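Nitrite oxidoreductase subunit A (Kuenenia stuttgartiensis, PDB 7B04) is a NarG-like member of the molybdopterin oxidoreductase family that holds a molybdenum atom, two MD1 molecules and an iron/sulfur cluster. Local coordinates at residues B[137-143]-B[158-164]; B[164-169]-B[688-692]. All coordinates share one frame; numbering follows the deposited sequence.

Interaction 1 (B[137-143]-B[158-164])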
loop_
_atom_site.group_PDB
_atom_site.type_symbol
_atom_site.label_atom_id
_atom_site.label_comp_id
_atom_site.label_asym_id
_atom_site.label_seq_id
_atom_site.Cartn_x
_atom_site.Cartn_y
_atom_site.Cartn_z
ATOM N N ARG B 137 2.451 -16.725 28.627
ATOM C CA ARG B 137 3.856 -16.483 28.924
ATOM C C ARG B 137 4.284 -17.305 30.133
ATOM O O ARG B 137 3.537 -17.443 31.106
ATOM C CB ARG B 137 4.108 -14.998 29.172
ATOM C CG ARG B 137 5.581 -14.636 29.255
ATOM C CD ARG B 137 5.760 -13.141 29.402
ATOM N NE ARG B 137 5.066 -12.648 30.584
ATOM C CZ ARG B 137 5.550 -12.714 31.819
ATOM N NH1 ARG B 137 6.744 -13.246 32.047
ATOM N NH2 ARG B 137 4.838 -12.243 32.827
ATOM N N LYS B 138 5.500 -17.851 30.060
ATOM C CA LYS B 138 5.976 -18.754 31.104
ATOM C C LYS B 138 6.039 -18.059 32.459
ATOM O O LYS B 138 5.599 -18.611 33.473
ATOM C CB LYS B 138 7.346 -19.319 30.726
ATOM C CG LYS B 138 7.879 -20.346 31.714
ATOM C CD LYS B 138 9.267 -20.830 31.329
ATOM C CE LYS B 138 9.725 -21.959 32.241
ATOM N NZ LYS B 138 9.883 -21.506 33.651
ATOM N N GLY B 139 6.575 -16.839 32.497
ATOM C CA GLY B 139 6.689 -16.146 33.769
ATOM C C GLY B 139 5.386 -15.619 34.331
ATOM O O GLY B 139 5.386 -15.104 35.453
ATOM N N TRP B 140 4.277 -15.772 33.613
ATOM C CA TRP B 140 2.972 -15.435 34.164
ATOM C C TRP B 140 2.230 -16.674 34.630
ATOM O O TRP B 140 1.588 -16.652 35.685
ATOM C CB TRP B 140 2.118 -14.687 33.137
ATOM C CG TRP B 140 0.930 -14.005 33.752
ATOM C CD1 TRP B 140 0.849 -12.704 34.156
ATOM C CD2 TRP B 140 -0.341 -14.597 34.054
ATOM N NE1 TRP B 140 -0.395 -12.446 34.679
ATOM C CE2 TRP B 140 -1.144 -13.592 34.629
ATOM C CE3 TRP B 140 -0.880 -15.877 33.888
ATOM C CZ2 TRP B 140 -2.456 -13.828 35.039
ATOM C CZ3 TRP B 140 -2.179 -16.110 34.299
ATOM C CH2 TRP B 140 -2.953 -15.090 34.866
ATOM N N LYS B 141 2.311 -17.755 33.853
ATOM C CA LYS B 141 1.799 -19.038 34.313
ATOM C C LYS B 141 2.532 -19.475 35.574
ATOM O O LYS B 141 1.931 -20.059 36.483
ATOM C CB LYS B 141 1.947 -20.074 33.200
ATOM C CG LYS B 141 1.466 -21.468 33.543
ATOM C CD LYS B 141 1.636 -22.385 32.343
ATOM C CE LYS B 141 0.932 -23.712 32.547
ATOM N NZ LYS B 141 1.499 -24.470 33.695
ATOM N N ARG B 142 3.838 -19.202 35.642
ATOM C CA ARG B 142 4.604 -19.460 36.858
ATOM C C ARG B 142 4.050 -18.659 38.029
ATOM O O ARG B 142 3.869 -19.188 39.133
ATOM C CB ARG B 142 6.078 -19.122 36.626
ATOM C CG ARG B 142 7.062 -20.000 37.381
ATOM C CD ARG B 142 8.498 -19.511 37.210
ATOM N NE ARG B 142 8.609 -18.402 36.263
ATOM C CZ ARG B 142 9.616 -18.248 35.408
ATOM N NH1 ARG B 142 10.602 -19.133 35.377
ATOM N NH2 ARG B 142 9.640 -17.210 34.584
ATOM N N TRP B 143 3.776 -17.372 37.802
ATOM C CA TRP B 143 3.218 -16.523 38.848
ATOM C C TRP B 143 1.830 -16.999 39.263
ATOM O O TRP B 143 1.485 -16.972 40.451
ATOM C CB TRP B 143 3.184 -15.076 38.354
ATOM C CG TRP B 143 2.586 -14.094 39.304
ATOM C CD1 TRP B 143 3.011 -13.811 40.566
ATOM C CD2 TRP B 143 1.464 -13.242 39.056
ATOM N NE1 TRP B 143 2.214 -12.842 41.127
ATOM C CE2 TRP B 143 1.257 -12.476 40.219
ATOM C CE3 TRP B 143 0.609 -13.056 37.965
ATOM C CZ2 TRP B 143 0.232 -11.539 40.323
ATOM C CZ3 TRP B 143 -0.407 -12.126 38.070
ATOM C CH2 TRP B 143 -0.587 -11.379 39.239
ATOM N N LYS B 158 11.618 -11.803 39.036
ATOM C CA LYS B 158 11.567 -13.284 39.110
ATOM C C LYS B 158 10.583 -13.851 38.103
ATOM O O LYS B 158 10.927 -14.798 37.449
ATOM C CB LYS B 158 11.059 -13.692 40.486
ATOM C CG LYS B 158 10.628 -15.136 40.596
ATOM C CD LYS B 158 10.756 -15.612 41.984
ATOM C CE LYS B 158 10.093 -16.934 42.226
ATOM N NZ LYS B 158 9.239 -16.839 43.424
ATOM N N TYR B 159 9.384 -13.299 38.046
ATOM C CA TYR B 159 8.405 -13.711 37.051
ATOM C C TYR B 159 8.503 -12.904 35.763
ATOM O O TYR B 159 7.640 -13.038 34.890
ATOM C CB TYR B 159 6.997 -13.617 37.641
ATOM C CG TYR B 159 6.808 -14.467 38.880
ATOM C CD1 TYR B 159 6.735 -15.851 38.793
ATOM C CD2 TYR B 159 6.713 -13.885 40.139
ATOM C CE1 TYR B 159 6.567 -16.630 39.923
ATOM C CE2 TYR B 159 6.545 -14.657 41.275
ATOM C CZ TYR B 159 6.471 -16.029 41.160
ATOM O OH TYR B 159 6.304 -16.801 42.286
ATOM N N MET B 160 9.525 -12.054 35.643
ATOM C CA MET B 160 9.885 -11.407 34.381
ATOM C C MET B 160 8.777 -10.484 33.877
ATOM O O MET B 160 8.373 -10.540 32.715
ATOM C CB MET B 160 10.258 -12.446 33.321
ATOM C CG MET B 160 11.510 -13.240 33.645
ATOM S SD MET B 160 11.919 -14.438 32.362
ATOM C CE MET B 160 13.313 -15.277 33.109
ATOM N N PHE B 161 8.286 -9.618 34.765
ATOM C CA PHE B 161 7.380 -8.568 34.314
ATOM C C PHE B 161 8.150 -7.366 33.788
ATOM O O PHE B 161 7.669 -6.672 32.884
ATOM C CB PHE B 161 6.444 -8.127 35.442
ATOM C CG PHE B 161 5.374 -9.131 35.789
ATOM C CD1 PHE B 161 5.462 -10.448 35.372
ATOM C CD2 PHE B 161 4.267 -8.745 36.521
ATOM C CE1 PHE B 161 4.475 -11.361 35.696
ATOM C CE2 PHE B 161 3.276 -9.655 36.837
ATOM C CZ PHE B 161 3.381 -10.962 36.426
ATOM N N ASP B 162 9.341 -7.112 34.332
ATOM C CA ASP B 162 10.185 -6.037 33.826
ATOM C C ASP B 162 10.853 -6.420 32.512
ATOM O O ASP B 162 11.071 -5.556 31.656
ATOM C CB ASP B 162 11.243 -5.658 34.863
ATOM C CG ASP B 162 12.151 -6.819 35.226
ATOM O OD1 ASP B 162 11.812 -7.975 34.896
ATOM O OD2 ASP B 162 13.212 -6.570 35.834
ATOM N N ASN B 163 11.189 -7.697 32.342
ATOM C CA ASN B 163 11.789 -8.216 31.117
ATOM C C ASN B 163 10.854 -9.286 30.558
ATOM O O ASN B 163 11.031 -10.478 30.818
ATOM C CB ASN B 163 13.190 -8.769 31.391
ATOM C CG ASN B 163 13.959 -9.072 30.119
ATOM O OD1 ASN B 163 13.454 -8.881 29.012
ATOM N ND2 ASN B 163 15.189 -9.548 30.272
ATOM N N ARG B 164 9.859 -8.852 29.786
ATOM C CA ARG B 164 8.927 -9.764 29.135
ATOM C C ARG B 164 9.375 -10.178 27.741
ATOM O O ARG B 164 8.731 -11.041 27.133
ATOM C CB ARG B 164 7.536 -9.129 29.028
ATOM C CG ARG B 164 6.701 -9.147 30.296
ATOM C CD ARG B 164 5.265 -8.754 29.971
ATOM N NE ARG B 164 4.375 -8.828 31.125
ATOM C CZ ARG B 164 4.022 -7.779 31.863
ATOM N NH1 ARG B 164 4.487 -6.572 31.568
ATOM N NH2 ARG B 164 3.203 -7.935 32.895
#

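Interaction 2 (B[164-169]-B[688-692])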
loop_
_atom_site.group_PDB
_atom_site.type_symbol
_atom_site.label_atom_id
_atom_site.label_comp_id
_atom_site.label_asym_id
_atom_site.label_seq_id
_atom_site.Cartn_x
_atom_site.Cartn_y
_atom_site.Cartn_z
ATOM N N ARG B 164 9.859 -8.852 29.786
ATOM C CA ARG B 164 8.927 -9.764 29.135
ATOM C C ARG B 164 9.375 -10.178 27.741
ATOM O O ARG B 164 8.731 -11.041 27.133
ATOM C CB ARG B 164 7.536 -9.129 29.028
ATOM C CG ARG B 164 6.701 -9.147 30.296
ATOM C CD ARG B 164 5.265 -8.754 29.971
ATOM N NE ARG B 164 4.375 -8.828 31.125
ATOM C CZ ARG B 164 4.022 -7.779 31.863
ATOM N NH1 ARG B 164 4.487 -6.572 31.568
ATOM N NH2 ARG B 164 3.203 -7.935 32.895
ATOM N N GLY B 165 10.455 -9.598 27.224
ATOM C CA GLY B 165 10.876 -9.879 25.867
ATOM C C GLY B 165 11.929 -10.962 25.779
ATOM O O GLY B 165 12.291 -11.396 24.681
ATOM N N ASN B 166 12.429 -11.405 26.931
ATOM C CA ASN B 166 13.359 -12.522 27.004
ATOM C C ASN B 166 12.746 -13.734 27.691
ATOM O O ASN B 166 13.465 -14.687 28.011
ATOM C CB ASN B 166 14.645 -12.097 27.715
ATOM C CG ASN B 166 15.432 -11.073 26.922
ATOM O OD1 ASN B 166 15.588 -9.928 27.347
ATOM N ND2 ASN B 166 15.928 -11.480 25.759
ATOM N N ASP B 167 11.435 -13.722 27.921
ATOM C CA ASP B 167 10.729 -14.878 28.443
ATOM C C ASP B 167 10.208 -15.701 27.267
ATOM O O ASP B 167 10.474 -15.397 26.103
ATOM C CB ASP B 167 9.604 -14.430 29.376
ATOM C CG ASP B 167 9.131 -15.534 30.300
ATOM O OD1 ASP B 167 9.648 -16.665 30.198
ATOM O OD2 ASP B 167 8.244 -15.265 31.135
ATOM N N GLU B 168 9.454 -16.755 27.560
ATOM C CA GLU B 168 8.994 -17.676 26.532
ATOM C C GLU B 168 7.473 -17.731 26.510
ATOM O O GLU B 168 6.826 -17.754 27.560
ATOM C CB GLU B 168 9.563 -19.080 26.759
ATOM C CG GLU B 168 9.264 -20.054 25.633
ATOM C CD GLU B 168 9.890 -21.414 25.857
ATOM O OE1 GLU B 168 10.531 -21.605 26.913
ATOM O OE2 GLU B 168 9.742 -22.290 24.980
ATOM N N LEU B 169 6.912 -17.753 25.303
ATOM C CA LEU B 169 5.478 -17.920 25.112
ATOM C C LEU B 169 5.192 -19.396 24.865
ATOM O O LEU B 169 5.640 -19.963 23.863
ATOM C CB LEU B 169 4.985 -17.065 23.947
ATOM C CG LEU B 169 5.062 -15.554 24.176
ATOM C CD1 LEU B 169 4.760 -14.801 22.895
ATOM C CD2 LEU B 169 4.115 -15.130 25.289
ATOM N N ILE B 688 2.129 -9.260 21.116
ATOM C CA ILE B 688 2.046 -10.556 21.783
ATOM C C ILE B 688 3.389 -10.893 22.420
ATOM O O ILE B 688 3.454 -11.469 23.515
ATOM C CB ILE B 688 1.614 -11.660 20.792
ATOM C CG1 ILE B 688 0.094 -11.817 20.697
ATOM C CG2 ILE B 688 2.232 -13.005 21.163
ATOM C CD1 ILE B 688 -0.618 -10.610 20.178
ATOM N N GLU B 689 4.479 -10.487 21.766
ATOM C CA GLU B 689 5.816 -10.775 22.272
ATOM C C GLU B 689 6.066 -10.113 23.618
ATOM O O GLU B 689 6.891 -10.596 24.403
ATOM C CB GLU B 689 6.865 -10.322 21.256
ATOM C CG GLU B 689 7.227 -11.364 20.214
ATOM C CD GLU B 689 8.537 -12.062 20.525
ATOM O OE1 GLU B 689 8.583 -12.852 21.492
ATOM O OE2 GLU B 689 9.525 -11.812 19.804
ATOM N N TYR B 690 5.373 -9.015 23.902
ATOM C CA TYR B 690 5.468 -8.334 25.186
ATOM C C TYR B 690 4.153 -8.404 25.959
ATOM O O TYR B 690 3.834 -7.503 26.738
ATOM C CB TYR B 690 5.899 -6.882 24.991
ATOM C CG TYR B 690 7.370 -6.708 24.669
ATOM C CD1 TYR B 690 8.329 -6.739 25.674
ATOM C CD2 TYR B 690 7.798 -6.503 23.363
ATOM C CE1 TYR B 690 9.673 -6.577 25.386
ATOM C CE2 TYR B 690 9.140 -6.341 23.066
ATOM C CZ TYR B 690 10.072 -6.379 24.081
ATOM O OH TYR B 690 11.408 -6.218 23.791
ATOM N N ALA B 691 3.385 -9.469 25.754
ATOM C CA ALA B 691 2.114 -9.693 26.431
ATOM C C ALA B 691 2.194 -10.956 27.285
ATOM O O ALA B 691 3.193 -11.680 27.278
ATOM C CB ALA B 691 0.966 -9.798 25.424
ATOM N N ASP B 692 1.115 -11.215 28.024
ATOM C CA ASP B 692 1.021 -12.396 28.871
ATOM C C ASP B 692 0.121 -13.476 28.292
ATOM O O ASP B 692 0.320 -14.658 28.590
ATOM C CB ASP B 692 0.494 -12.018 30.260
ATOM C CG ASP B 692 1.437 -11.105 31.018
ATOM O OD1 ASP B 692 2.665 -11.218 30.826
ATOM O OD2 ASP B 692 0.945 -10.274 31.809
#

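Interaction 1 (B[137-143]-B[158-164])
Two buried arginines cross at about a right angle here, Arg-137 NH2 3.8 Å from Arg-164 NE, with the guanidinium planes 83° apart. Carboxylates draw them together: Arg-137 NH1 forms a salt bridge with Asp-167 OD2, and Arg-137 NE and Arg-164 NE both bridge to Asp-692 OD1. The aliphatic CG of Arg-164 covers one face of the Arg-137 guanidinium, while the backbone N of Trp-140 approaches the other. In the guanidinium plane, Arg-137 NH1 donates a nearly straight hydrogen bond of 3.0 Å to Tyr-159 O (169°). The CG of Arg-137 lies anti to the backbone N and the chain bends at chi3 (58°), which turns the head toward that carbonyl. The acceptor is on the first residue beyond helix 153-158, whose end is closed by a Schellman motif with Met-160, at positive phi, as its C-prime residue. Gly-139, having no side chain, lets the turn come close: its CA is 4.4 Å from the CA of Tyr-159 and makes a CA-H...O contact with Tyr-159 O.

Beyond the polar corner lies an aromatic cluster of Trp-140, Trp-143, Tyr-159 and Phe-161. Trp-143 CB sits over the face of Tyr-159, 3.8 Å from the ring centroid, in a CH-pi contact. On Trp-143 itself, the edge of Phe-161 meets the face of the six-membered ring in a T-shaped pair, centroids 5.5 Å apart. Phe-161 CZ also touches Trp-140 CD1, at 3.8 Å. The ring nitrogens of Trp-140 and Trp-143 are satisfied by the carbonyls of Glu-675 and Pro-149, and Tyr-159 OH by Asp-146. The whole illustrates how the Schellman-capped C-terminal end of one helix packs, through an aromatic cluster, on the start of the helix that precedes it in the chain.

Interaction 2 (B[164-169]-B[688-692])
Asp-692 OD1 is gripped by two arginines: Arg-164 NE reaches it in a salt-bridged hydrogen bond of 3.0 Å, and Arg-137 NE of strand 135-137 supplies the second. The acid follows directly on a type I beta turn, Ile-688 to Ala-691, closed by Ala-691 N donating to Ile-688 O at 3.0 Å. The Arg-164 bond is bent (144°) and meets the syn side of OD1; the bridge rests on the single NE to OD1 bond, the planes being 54° apart, and is not a flat two-pronged pair. The rest of the guanidinium is spent elsewhere, on the carbonyls of Asn-671 and Ile-674, while Asp-692 OD2 accepts from Ile-677 N; this web probably fixes the rotation of both groups.

Farther round the turn, Gly-165 lies against the Tyr-690 ring, CA to CE1 3.5 Å, and Tyr-690 OH is bonded to Asp-1027 N. Ile-688, whose side chain is about 7 Å from a bound MD1, receives Leu-169 at the start of strand 169-171. With CG of Leu-169 beside its backbone N (chi1 -67°), both branches lie against the turn, CD2 near Ala-691 O, and CD1 3.6 Å from Ile-688 CG2.

The two contacts follow one another along the chain and share Arg-164, their centres about 8 Å apart. Interaction 1 joins neighbouring parts of the chain; interaction 2 spans 518 intervening residues and ties the same loop to a turn within the molybdopterin oxidoreductase region. Both sit near the end of the mixed sheet in which strand 135-137 runs antiparallel between 169-171 and 693-696. Asp-167 of the loop bridges back to interaction 1, its OD2 taking Arg-137 NH1 and, probably, Gly-139 N, each at 2.7 Å. The example shows one loop held both by a chain neighbour and by a turn far away in sequence, in which the Ile-688 side chain comes near a bound MD1.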